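Local coordinates for NAD(FAD)-dependent dehydrogenase, NirB-family (N-terminal domain) (Clostridium acetobutylicum, PDB 3KLJ), which catalyses the NADH-dependent, FAD-mediated reduction of rubredoxin, passing electrons toward the oxygen-scavenging proteins of this obligate anaerobe, at residues L161-A164 / I165-G169; G275-N278 / I279-Q283; D355-L358 / G359-K363. All coordinates share one frame; numbering follows the deposited sequence. Where two conformers were deposited one is given.

The three interactions follow one another along the chain of one monomer, and each is a short run of i to i+4 contacts within one helix. Interaction 1 lies at the C-terminal end of helix 156-168, in the NADH-binding domain. Interaction 2 opens helix 277-291, whose N-terminus meets the flavin in the FAD-binding domain, and interaction 3 opens helix 356-367, packed on the antiparallel sheet of the C-terminal domain. Centres are about 26 Å apart for 1 and 2, about 28 Å for 1 and 3 and about 22 Å for 2 and 3. Of these contacts interaction 2 alone touches FAD; the others belong to the framework of their domains.

Interaction 1 (L161-A164 / I165-G169); sequences LAQA and IIDSG
Successive i to i+4 backbone bonds, from Ile165 N to Leu161 O through Ser168 N to Ala164 O, carry the last turns of helix 156-168 to its C-terminal end. The one closest to linear joins Asp167 N to Gln163 O at 2.7 Å, with an N-H...O angle of 171°. On the buried side, Leu161 and Ile165 stand one turn apart: CD1 of Leu161 touches CD1 of Ile165 at 3.6 Å, the two chains crossing obliquely. Leu161 holds CG trans to its own nitrogen (chi1 179°), beside the carbonyl carbon, which carries its branch forward along the helix to meet Ile165. These branched aliphatic residues suit a helix of the Rossmann-type beta-alpha-beta unit formed with strands 149-152 and 172-175: Ile165 packs on Ala149 and Ile151 of one strand and Ala172 of the other, while Leu161 also reaches Asn52 and Ile55 of helix 51-56. The small Ala162 fits close against Ile151 and Ile174. On another side of the helix, the flat ends of Gln163 and Asp167 lie with their planes only 17° apart, although the orientation of the glutamine amide is uncertain. Ile166 adds its CG1 at 3.0 Å from Ala162 O, a close approach to the carbonyl it bonds through its own nitrogen. The helix closes in a Schellman motif at Gly169, whose N bonds Ile166 O at 2.9 Å; a weak bond also runs from Gly169 N to Ile165 O. Glycine suits Gly169 because its phi is positive, and a side chain there would press on the preceding carbonyl. Ile165 O accepts Ser168 OG at 2.7 Å as well as the weak amide bond, so a side chain helps to satisfy a carbonyl at the helix end.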
loop_
_atom_site.group_PDB
_atom_site.type_symbol
_atom_site.label_atom_id
_atom_site.label_comp_id
_atom_site.label_asym_id
_atom_site.label_seq_id
_atom_site.Cartn_x
_atom_site.Cartn_y
_atom_site.Cartn_z
ATOM N N LEU A 161 -10.807 -3.894 6.282
ATOM C CA LEU A 161 -11.998 -4.058 5.432
ATOM C C LEU A 161 -13.127 -4.722 6.203
ATOM O O LEU A 161 -14.283 -4.295 6.111
ATOM C CB LEU A 161 -11.679 -4.865 4.170
ATOM C CG LEU A 161 -12.798 -5.181 3.157
ATOM C CD1 LEU A 161 -13.652 -3.974 2.847
ATOM C CD2 LEU A 161 -12.185 -5.703 1.877
ATOM N N ALA A 162 -12.782 -5.761 6.965
ATOM C CA ALA A 162 -13.738 -6.470 7.810
ATOM C C ALA A 162 -14.459 -5.513 8.753
ATOM O O ALA A 162 -15.686 -5.536 8.834
ATOM C CB ALA A 162 -13.051 -7.579 8.592
ATOM N N GLN A 163 -13.696 -4.667 9.448
ATOM C CA GLN A 163 -14.279 -3.664 10.340
ATOM C C GLN A 163 -15.156 -2.678 9.576
ATOM O O GLN A 163 -16.253 -2.352 10.027
ATOM C CB GLN A 163 -13.203 -2.903 11.126
ATOM C CG GLN A 163 -13.764 -1.910 12.164
ATOM C CD GLN A 163 -14.606 -2.572 13.264
ATOM O OE1 GLN A 163 -15.809 -2.804 13.104
ATOM N NE2 GLN A 163 -13.973 -2.858 14.391
ATOM N N ALA A 164 -14.665 -2.199 8.433
ATOM C CA ALA A 164 -15.446 -1.293 7.583
ATOM C C ALA A 164 -16.790 -1.903 7.186
ATOM O O ALA A 164 -17.812 -1.219 7.188
ATOM C CB ALA A 164 -14.659 -0.890 6.354
ATOM N N ILE A 165 -16.780 -3.191 6.854
ATOM C CA ILE A 165 -17.995 -3.898 6.472
ATOM C C ILE A 165 -18.921 -4.109 7.678
ATOM O O ILE A 165 -20.144 -4.001 7.531
ATOM C CB ILE A 165 -17.698 -5.226 5.735
ATOM C CG1 ILE A 165 -16.943 -4.946 4.432
ATOM C CG2 ILE A 165 -19.002 -5.981 5.426
ATOM C CD1 ILE A 165 -16.410 -6.180 3.754
ATOM N N ILE A 166 -18.339 -4.406 8.847
ATOM C CA ILE A 166 -19.095 -4.450 10.109
ATOM C C ILE A 166 -19.740 -3.089 10.349
ATOM O O ILE A 166 -20.948 -3.003 10.551
ATOM C CB ILE A 166 -18.225 -4.817 11.360
ATOM C CG1 ILE A 166 -17.438 -6.127 11.185
ATOM C CG2 ILE A 166 -19.082 -4.842 12.639
ATOM C CD1 ILE A 166 -18.247 -7.320 10.746
ATOM N N ASP A 167 -18.932 -2.030 10.290
ATOM C CA ASP A 167 -19.418 -0.664 10.499
ATOM C C ASP A 167 -20.571 -0.259 9.574
ATOM O O ASP A 167 -21.455 0.490 9.985
ATOM C CB ASP A 167 -18.279 0.343 10.356
ATOM C CG ASP A 167 -17.270 0.269 11.496
ATOM O OD1 ASP A 167 -16.240 0.964 11.395
ATOM O OD2 ASP A 167 -17.488 -0.474 12.473
ATOM N N SER A 168 -20.549 -0.742 8.331
ATOM C CA SER A 168 -21.600 -0.429 7.356
ATOM C C SER A 168 -22.934 -1.092 7.703
ATOM O O SER A 168 -23.992 -0.660 7.232
ATOM C CB SER A 168 -21.159 -0.817 5.938
ATOM O OG SER A 168 -21.192 -2.220 5.753
ATOM N N GLY A 169 -22.880 -2.139 8.527
ATOM C CA GLY A 169 -24.077 -2.850 8.966
ATOM C C GLY A 169 -24.156 -4.289 8.491
ATOM O O GLY A 169 -25.211 -4.912 8.567
#

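Interaction 2 (G275-N278 / I279-Q283). With FAD (flavin-adenine dinucleotide), chain B.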
loop_
_atom_site.group_PDB
_atom_site.type_symbol
_atom_site.label_atom_id
_atom_site.label_comp_id
_atom_site.label_asym_id
_atom_site.label_seq_id
_atom_site.Cartn_x
_atom_site.Cartn_y
_atom_site.Cartn_z
ATOM N N GLY A 275 4.955 0.421 -0.754
ATOM C CA GLY A 275 3.549 0.544 -1.142
ATOM C C GLY A 275 2.750 1.401 -0.177
ATOM O O GLY A 275 1.633 1.051 0.174
ATOM N N LEU A 276 3.341 2.520 0.251
ATOM C CA LEU A 276 2.743 3.395 1.246
ATOM C C LEU A 276 2.502 4.770 0.638
ATOM O O LEU A 276 3.255 5.195 -0.238
ATOM C CB LEU A 276 3.650 3.504 2.480
ATOM C CG LEU A 276 3.902 2.207 3.257
ATOM C CD1 LEU A 276 5.003 2.371 4.321
ATOM C CD2 LEU A 276 2.612 1.727 3.891
ATOM N N ILE A 277 1.464 5.460 1.119
ATOM C CA ILE A 277 1.061 6.737 0.520
ATOM C C ILE A 277 2.040 7.896 0.749
ATOM O O ILE A 277 2.238 8.703 -0.161
ATOM C CB ILE A 277 -0.432 7.129 0.813
ATOM C CG1 ILE A 277 -0.885 8.224 -0.169
ATOM C CG2 ILE A 277 -0.632 7.528 2.266
ATOM C CD1 ILE A 277 -2.339 8.240 -0.479
ATOM N N ASN A 278 2.682 7.979 1.918
ATOM C CA ASN A 278 3.652 9.054 2.121
ATOM C C ASN A 278 4.839 8.940 1.148
ATOM O O ASN A 278 5.381 9.952 0.708
ATOM C CB ASN A 278 4.092 9.191 3.590
ATOM C CG ASN A 278 4.754 7.939 4.136
ATOM O OD1 ASN A 278 4.779 6.892 3.487
ATOM N ND2 ASN A 278 5.295 8.043 5.347
ATOM N N ILE A 279 5.206 7.711 0.790
ATOM C CA ILE A 279 6.236 7.444 -0.226
ATOM C C ILE A 279 5.772 7.887 -1.619
ATOM O O ILE A 279 6.546 8.463 -2.376
ATOM C CB ILE A 279 6.648 5.946 -0.228
ATOM C CG1 ILE A 279 7.292 5.607 1.120
ATOM C CG2 ILE A 279 7.597 5.620 -1.394
ATOM C CD1 ILE A 279 7.641 4.144 1.327
ATOM N N ALA A 280 4.510 7.605 -1.944
ATOM C CA ALA A 280 3.913 8.024 -3.213
ATOM C C ALA A 280 3.962 9.540 -3.369
ATOM O O ALA A 280 4.390 10.058 -4.405
ATOM C CB ALA A 280 2.475 7.516 -3.321
ATOM N N ASN A 281 3.501 10.239 -2.341
ATOM C CA ASN A 281 3.514 11.697 -2.325
ATOM C C ASN A 281 4.925 12.253 -2.511
ATOM O O ASN A 281 5.150 13.135 -3.345
ATOM C CB ASN A 281 2.920 12.215 -1.014
ATOM C CG ASN A 281 1.441 11.915 -0.885
ATOM O OD1 ASN A 281 0.939 11.668 0.216
ATOM N ND2 ASN A 281 0.736 11.925 -2.013
ATOM N N LYS A 282 5.880 11.729 -1.741
ATOM C CA LYS A 282 7.231 12.278 -1.733
ATOM C C LYS A 282 8.034 11.876 -2.975
ATOM O O LYS A 282 8.781 12.691 -3.528
ATOM C CB LYS A 282 7.958 11.858 -0.455
ATOM C CG LYS A 282 8.506 13.016 0.377
ATOM C CD LYS A 282 10.006 13.250 0.102
ATOM C CE LYS A 282 10.294 14.611 -0.532
ATOM N NZ LYS A 282 9.624 14.786 -1.855
ATOM N N GLN A 283 7.884 10.631 -3.424
ATOM C CA GLN A 283 8.532 10.236 -4.683
ATOM C C GLN A 283 7.909 10.945 -5.887
ATOM O O GLN A 283 8.625 11.364 -6.790
ATOM C CB GLN A 283 8.555 8.723 -4.886
ATOM C CG GLN A 283 9.498 7.986 -3.919
ATOM C CD GLN A 283 9.494 6.484 -4.131
ATOM O OE1 GLN A 283 8.593 5.937 -4.776
ATOM N NE2 GLN A 283 10.491 5.798 -3.555
HETATM P PA FAD B . -2.138 4.341 -7.273
HETATM O O1A FAD B . -2.445 2.889 -7.525
HETATM O O2A FAD B . -2.884 4.900 -6.085
HETATM O O5B FAD B . -2.472 5.193 -8.581
HETATM C C5B FAD B . -2.016 4.778 -9.855
HETATM C C4B FAD B . -3.060 5.143 -10.910
HETATM O O4B FAD B . -2.554 4.842 -12.210
HETATM C C3B FAD B . -4.334 4.321 -10.734
HETATM O O3B FAD B . -5.452 5.194 -10.718
HETATM C C2B FAD B . -4.375 3.393 -11.934
HETATM O O2B FAD B . -5.685 3.186 -12.414
HETATM C C1B FAD B . -3.539 4.149 -12.957
HETATM N N9A FAD B . -2.921 3.280 -13.975
HETATM C C8A FAD B . -2.441 2.008 -13.810
HETATM N N7A FAD B . -1.954 1.574 -14.996
HETATM C C5A FAD B . -2.107 2.548 -15.915
HETATM C C6A FAD B . -1.789 2.620 -17.272
HETATM N N6A FAD B . -1.478 1.512 -17.946
HETATM N N1A FAD B . -2.085 3.781 -17.966
HETATM C C2A FAD B . -2.685 4.852 -17.330
HETATM N N3A FAD B . -3.007 4.766 -15.989
HETATM C C4A FAD B . -2.717 3.630 -15.288
HETATM N N1 FAD B . -1.011 3.197 2.244
HETATM C C2 FAD B . -0.568 3.663 3.464
HETATM O O2 FAD B . 0.526 4.195 3.543
HETATM N N3 FAD B . -1.359 3.562 4.591
HETATM C C4 FAD B . -2.599 2.975 4.506
HETATM O O4 FAD B . -3.275 2.887 5.535
HETATM C C4X FAD B . -3.058 2.483 3.276
HETATM N N5 FAD B . -4.309 1.895 3.162
HETATM C C5X FAD B . -4.755 1.417 1.944
HETATM C C6 FAD B . -6.018 0.819 1.838
HETATM C C7 FAD B . -6.461 0.350 0.591
HETATM C C7M FAD B . -7.812 -0.293 0.472
HETATM C C8 FAD B . -5.644 0.467 -0.534
HETATM C C8M FAD B . -6.092 -0.034 -1.884
HETATM C C9 FAD B . -4.391 1.057 -0.419
HETATM C C9A FAD B . -3.944 1.538 0.816
HETATM N N10 FAD B . -2.689 2.135 0.921
HETATM C C10 FAD B . -2.251 2.605 2.144
HETATM C "C1'" FAD B . -1.806 2.244 -0.278
HETATM C "C2'" FAD B . -1.866 3.610 -0.927
HETATM O "O2'" FAD B . -3.170 3.805 -1.436
HETATM C "C3'" FAD B . -0.848 3.615 -2.051
HETATM O "O3'" FAD B . 0.456 3.528 -1.508
HETATM C "C4'" FAD B . -0.922 4.859 -2.920
HETATM O "O4'" FAD B . -2.229 5.014 -3.459
HETATM C "C5'" FAD B . 0.059 4.696 -4.074
HETATM O "O5'" FAD B . -0.164 5.758 -4.965
HETATM P P FAD B . 0.313 5.632 -6.476
HETATM O O1P FAD B . 0.004 6.936 -7.193
HETATM O O2P FAD B . 1.758 5.205 -6.560
HETATM O O3P FAD B . -0.540 4.409 -7.095
#
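Leu276 and Ala280 are joined by the first hydrogen bond of helix 277-291, from Ala280 N to Leu276 O at 3.2 Å, with the donor lying in the carbonyl plane. One residue on, Asn281 N reaches Ile277 O at 3.0 Å in a nearly straight bond (173°), and Lys282 N meets Asn278 O. In one conformer of Asn278, with CG between the backbone nitrogen and carbonyl carbon (chi1 60°), OD1 comes within 2.9 Å of Ile279 N, a weak and doubtful bond.

From this stretch the hydrogen bond to the cofactor comes from the backbone; Arg48 and Asp265 are among the residues that add bonds of their own. Ile277 N gives its hydrogen to FAD O2 at 2.9 Å, placing the helix N-terminus against the pyrimidine carbonyl of the isoalloxazine. This is a recurrent feature of the glutathione reductase fold, in which the positive end of the helix dipole would be expected to stabilise negative charge at N1 and O2 of the reduced flavin. Gly275, whose positive phi favours glycine, brings its O to 3.2 Å from FAD O3'.

The remaining contacts are van der Waals ones. Leu276 CD2 lies 3.3 Å from the flavin carbonyl oxygen FAD O2, and Ile277 CG2 rests near the same atom. Ala280, whose methyl suits close quarters, comes within 3.6 Å of FAD O5' through CB and also packs on Ala20 of helix 19-28. Farther out, Leu276 CB makes an apolar contact with Ile279 CD1 at 4.2 Å, and both side chains touch Ile302.

Interaction 3 (D355-L358 / G359-K363); sequences DVSL and GTKLK
Val356 O takes two hydrogen bonds from one residue, Thr360: its OG1 donates at 2.8 Å and its backbone N donates at the same distance. The two donors arrive from opposite faces of the carbonyl plane, the hydroxyl 37° out of it. Threonine suits the place because OG1, trans to the carbonyl carbon and beside the nitrogen (chi1 -60°), swings back one turn toward the acceptor. At the start of the helix, Gly359 N meets Asp355 O at 3.0 Å in an almost linear bond, while Leu358 N is capped by Asp355 OD2 at 3.2 Å.

That pair of bonds marks Asp355 as the N-cap of helix 356-367, a position where a short carboxylate can satisfy an amide that lacks a helical acceptor. Leu358 N approaches OD2 from above the carboxylate plane, and OD1 is held separately in a salt bridge by Lys336. The negative charge also lies at the positive end of the helix dipole, which probably favours it. In the reductase C-terminal domain this helix follows strand 346-353 and packs against the antiparallel sheet to which that strand belongs.

The backbone run continues with Lys361 N on Ser357 O at 3.3 Å and Leu362 N on Leu358 O at 2.9 Å. Along the exposed flank, Lys361 CG passes 3.5 Å from Ser357 O, and a bend at the chain's end (chi4 75°) brings NZ to 3.0 Å from Ser357 OG, at too poor an angle for a hydrogen bond. Leu358 CG and Leu362 CD1 meet at 4.2 Å, the leucines lying aslant to each other. Both touch Leu385, and the buried Leu362 goes on to Ile347, Ala350 and Val352 of the sheet, while Val356 packs on Ser313 and Ile315 of strand 312-317.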
loop_
_atom_site.group_PDB
_atom_site.type_symbol
_atom_site.label_atom_id
_atom_site.label_comp_id
_atom_site.label_asym_id
_atom_site.label_seq_id
_atom_site.Cartn_x
_atom_site.Cartn_y
_atom_site.Cartn_z
ATOM N N ASP A 355 0.941 -0.032 22.124
ATOM C CA ASP A 355 1.769 1.028 22.726
ATOM C C ASP A 355 2.663 1.663 21.669
ATOM O O ASP A 355 3.829 1.312 21.524
ATOM C CB ASP A 355 2.598 0.480 23.901
ATOM C CG ASP A 355 3.208 1.584 24.767
ATOM O OD1 ASP A 355 3.673 1.254 25.879
ATOM O OD2 ASP A 355 3.231 2.771 24.355
ATOM N N VAL A 356 2.097 2.593 20.911
ATOM C CA VAL A 356 2.822 3.234 19.821
ATOM C C VAL A 356 4.033 4.013 20.329
ATOM O O VAL A 356 5.069 4.041 19.660
ATOM C CB VAL A 356 1.895 4.138 18.965
ATOM C CG1 VAL A 356 2.697 5.128 18.123
ATOM C CG2 VAL A 356 1.024 3.289 18.073
ATOM N N SER A 357 3.909 4.618 21.510
ATOM C CA SER A 357 5.033 5.341 22.125
ATOM C C SER A 357 6.250 4.432 22.311
ATOM O O SER A 357 7.381 4.837 22.027
ATOM C CB SER A 357 4.634 5.960 23.470
ATOM O OG SER A 357 5.735 6.648 24.045
ATOM N N LEU A 358 6.017 3.213 22.798
ATOM C CA LEU A 358 7.105 2.254 22.975
ATOM C C LEU A 358 7.618 1.722 21.635
ATOM O O LEU A 358 8.830 1.670 21.414
ATOM C CB LEU A 358 6.694 1.092 23.883
ATOM C CG LEU A 358 7.749 0.011 24.140
ATOM C CD1 LEU A 358 9.061 0.546 24.718
ATOM C CD2 LEU A 358 7.175 -1.053 25.043
ATOM N N GLY A 359 6.703 1.341 20.746
ATOM C CA GLY A 359 7.096 0.899 19.410
ATOM C C GLY A 359 8.006 1.915 18.729
ATOM O O GLY A 359 9.003 1.552 18.108
ATOM N N THR A 360 7.670 3.194 18.875
ATOM C CA THR A 360 8.463 4.283 18.293
ATOM C C THR A 360 9.885 4.350 18.885
ATOM O O THR A 360 10.862 4.583 18.158
ATOM C CB THR A 360 7.736 5.629 18.467
ATOM O OG1 THR A 360 6.465 5.560 17.797
ATOM C CG2 THR A 360 8.563 6.797 17.892
ATOM N N LYS A 361 9.992 4.146 20.197
ATOM C CA LYS A 361 11.301 4.121 20.865
ATOM C C LYS A 361 12.136 2.963 20.339
ATOM O O LYS A 361 13.310 3.136 20.033
ATOM C CB LYS A 361 11.146 3.989 22.380
ATOM C CG LYS A 361 10.658 5.246 23.074
ATOM C CD LYS A 361 10.482 4.962 24.559
ATOM C CE LYS A 361 9.995 6.180 25.315
ATOM N NZ LYS A 361 8.543 6.464 25.064
ATOM N N LEU A 362 11.519 1.785 20.241
ATOM C CA LEU A 362 12.186 0.598 19.700
ATOM C C LEU A 362 12.590 0.805 18.240
ATOM O O LEU A 362 13.696 0.456 17.845
ATOM C CB LEU A 362 11.304 -0.643 19.851
ATOM C CG LEU A 362 11.112 -1.167 21.285
ATOM C CD1 LEU A 362 9.954 -2.131 21.321
ATOM C CD2 LEU A 362 12.377 -1.828 21.828
ATOM N N LYS A 363 11.690 1.411 17.465
ATOM C CA LYS A 363 11.938 1.806 16.074
ATOM C C LYS A 363 13.199 2.658 15.956
ATOM O O LYS A 363 14.085 2.362 15.144
ATOM C CB LYS A 363 10.740 2.603 15.550
ATOM C CG LYS A 363 10.565 2.620 14.029
ATOM C CD LYS A 363 10.084 3.982 13.487
ATOM C CE LYS A 363 8.888 4.579 14.247
ATOM N NZ LYS A 363 8.622 6.009 13.836
#